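Local coordinates for OsmC family protein (Rhodothermus marinus, PDB 5CML) that hydrolyses carboxyl esters through an esterase domain of the alpha/beta-hydrolase type, which in the whole protein accompanies an OsmC domain, at residues Gln27-Tyr31 / Tyr99-Leu104. Sequence-based numbering, arbitrary orientation.
Sequences QPVAY and YEPPAL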
loop_
_atom_site.group_PDB
_atom_site.type_symbol
_atom_site.label_atom_id
_atom_site.label_comp_id
_atom_site.label_asym_id
_atom_site.label_seq_id
_atom_site.Cartn_x
_atom_site.Cartn_y
_atom_site.Cartn_z
ATOM N N GLN A 27 13.094 20.227 1.346
ATOM C CA GLN A 27 13.199 19.046 2.213
ATOM C C GLN A 27 11.805 18.563 2.594
ATOM O O GLN A 27 11.096 19.241 3.332
ATOM C CB GLN A 27 13.995 19.349 3.484
ATOM C CG GLN A 27 14.194 18.112 4.376
ATOM C CD GLN A 27 14.958 16.989 3.678
ATOM O OE1 GLN A 27 14.593 15.811 3.767
ATOM N NE2 GLN A 27 16.030 17.348 2.992
ATOM N N PRO A 28 11.401 17.384 2.096
ATOM C CA PRO A 28 10.066 16.882 2.458
ATOM C C PRO A 28 9.948 16.580 3.935
ATOM O O PRO A 28 10.952 16.233 4.580
ATOM C CB PRO A 28 9.935 15.595 1.626
ATOM C CG PRO A 28 10.902 15.800 0.483
ATOM C CD PRO A 28 12.045 16.554 1.067
ATOM N N VAL A 29 8.729 16.695 4.462
ATOM C CA VAL A 29 8.484 16.352 5.850
ATOM C C VAL A 29 8.845 14.883 6.056
ATOM O O VAL A 29 9.314 14.492 7.121
ATOM C CB VAL A 29 7.023 16.588 6.259
ATOM C CG1 VAL A 29 6.082 15.773 5.433
ATOM C CG2 VAL A 29 6.807 16.286 7.736
ATOM N N ALA A 30 8.598 14.081 5.027
ATOM C CA ALA A 30 8.907 12.660 5.044
ATOM C C ALA A 30 8.731 12.102 3.637
ATOM O O ALA A 30 8.028 12.696 2.811
ATOM C CB ALA A 30 8.013 11.887 6.045
ATOM N N TYR A 31 9.368 10.966 3.382
ATOM C CA TYR A 31 9.110 10.182 2.189
ATOM C C TYR A 31 8.170 9.033 2.561
ATOM O O TYR A 31 8.350 8.394 3.607
ATOM C CB TYR A 31 10.414 9.623 1.582
ATOM C CG TYR A 31 11.285 10.694 0.958
ATOM C CD1 TYR A 31 12.072 11.523 1.748
ATOM C CD2 TYR A 31 11.299 10.888 -0.412
ATOM C CE1 TYR A 31 12.856 12.516 1.184
ATOM C CE2 TYR A 31 12.063 11.892 -0.979
ATOM C CZ TYR A 31 12.853 12.687 -0.174
ATOM O OH TYR A 31 13.648 13.680 -0.734
ATOM N N TYR A 99 17.130 8.864 -1.593
ATOM C CA TYR A 99 16.349 9.901 -0.937
ATOM C C TYR A 99 16.545 9.744 0.567
ATOM O O TYR A 99 17.682 9.818 1.027
ATOM C CB TYR A 99 14.879 9.839 -1.413
ATOM C CG TYR A 99 14.819 10.198 -2.887
ATOM C CD1 TYR A 99 14.823 11.528 -3.291
ATOM C CD2 TYR A 99 14.842 9.223 -3.873
ATOM C CE1 TYR A 99 14.831 11.865 -4.608
ATOM C CE2 TYR A 99 14.860 9.561 -5.220
ATOM C CZ TYR A 99 14.860 10.885 -5.578
ATOM O OH TYR A 99 14.875 11.263 -6.905
ATOM N N GLU A 100 15.481 9.548 1.335
ATOM C CA GLU A 100 15.602 9.237 2.745
ATOM C C GLU A 100 14.813 7.957 2.997
ATOM O O GLU A 100 13.848 7.696 2.290
ATOM C CB GLU A 100 15.053 10.371 3.629
ATOM C CG GLU A 100 15.740 11.718 3.414
ATOM C CD GLU A 100 17.113 11.782 4.056
ATOM O OE1 GLU A 100 17.347 11.054 5.048
ATOM O OE2 GLU A 100 17.961 12.566 3.562
ATOM N N PRO A 101 15.220 7.165 3.992
ATOM C CA PRO A 101 14.404 5.994 4.310
ATOM C C PRO A 101 12.968 6.406 4.576
ATOM O O PRO A 101 12.728 7.444 5.237
ATOM C CB PRO A 101 15.061 5.426 5.576
ATOM C CG PRO A 101 16.484 5.914 5.502
ATOM C CD PRO A 101 16.385 7.287 4.885
ATOM N N PRO A 102 12.007 5.624 4.062
ATOM C CA PRO A 102 10.622 6.100 4.236
ATOM C C PRO A 102 10.171 6.027 5.690
ATOM O O PRO A 102 10.410 5.033 6.392
ATOM C CB PRO A 102 9.803 5.150 3.356
ATOM C CG PRO A 102 10.660 3.882 3.289
ATOM C CD PRO A 102 12.086 4.375 3.290
ATOM N N ALA A 103 9.515 7.092 6.129
ATOM C CA ALA A 103 9.001 7.195 7.479
ATOM C C ALA A 103 7.534 6.798 7.525
ATOM O O ALA A 103 7.006 6.585 8.594
ATOM C CB ALA A 103 9.175 8.607 8.009
ATOM N N LEU A 104 6.903 6.680 6.360
ATOM C CA LEU A 104 5.477 6.333 6.265
ATOM C C LEU A 104 5.314 5.285 5.189
ATOM O O LEU A 104 5.819 5.463 4.068
ATOM C CB LEU A 104 4.633 7.573 5.929
ATOM C CG LEU A 104 3.137 7.424 5.616
ATOM C CD1 LEU A 104 2.376 6.889 6.785
ATOM C CD2 LEU A 104 2.556 8.764 5.192
HETATM O O HOH W 1 11.264 9.804 5.269
#
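Backbone N of Ala-103 donates a hydrogen bond to O of Tyr-31 (3.1 Å, 142° at the hydrogen), tying the beginning of strand 30-36 to the loop that leads into strand 104-108. In the alpha/beta-hydrolase fold parallel strands are linked through helical crossovers; here strand 30-36 lies between strands 59-65 and 104-108, and the chain returns to its second side by way of helix 85-98. The contact thus joins the N-terminal ends of two interior strands, the later of which runs on to the probable nucleophile elbow. CA of Pro-102 approaches the same carbonyl in a C-H...O contact, 3.3 Å from O of Tyr-31. Further along, Leu-104 bonds to the backbone of Leu-33 and carries the pairing into the sheet. Before that point a water spans the gap: it accepts from N of Tyr-31 at 2.9 Å and donates to O of Pro-101 at 2.8 Å.

Tyr-31 contributes the largest share of the 333 Å² buried, and its side chain also touches Leu-95 of helix 85-98. Its chi1 of -70° sets CG anti to the carbonyl carbon, sending the ring along Tyr-99 and Glu-100. CB of Tyr-99 sits over one face, 3.8 Å from the ring centroid of Tyr-31, in a CH-pi contact. The Tyr-99 ring runs off beyond the CE2 side, the planes 41° apart, with its CD1 3.5 Å from OH of Tyr-31. Over the CD1-CE1 rim of the same face lies the aliphatic part of Glu-100, CB near CD1 and CG near CE1, before the chain bends at chi2. Nearer the sheet, both methyl groups of the alanine pair also touch Val-252 of the C-terminal helix 234-252, and CB of Ala-30 lies 4.0 Å from CB of Ala-103.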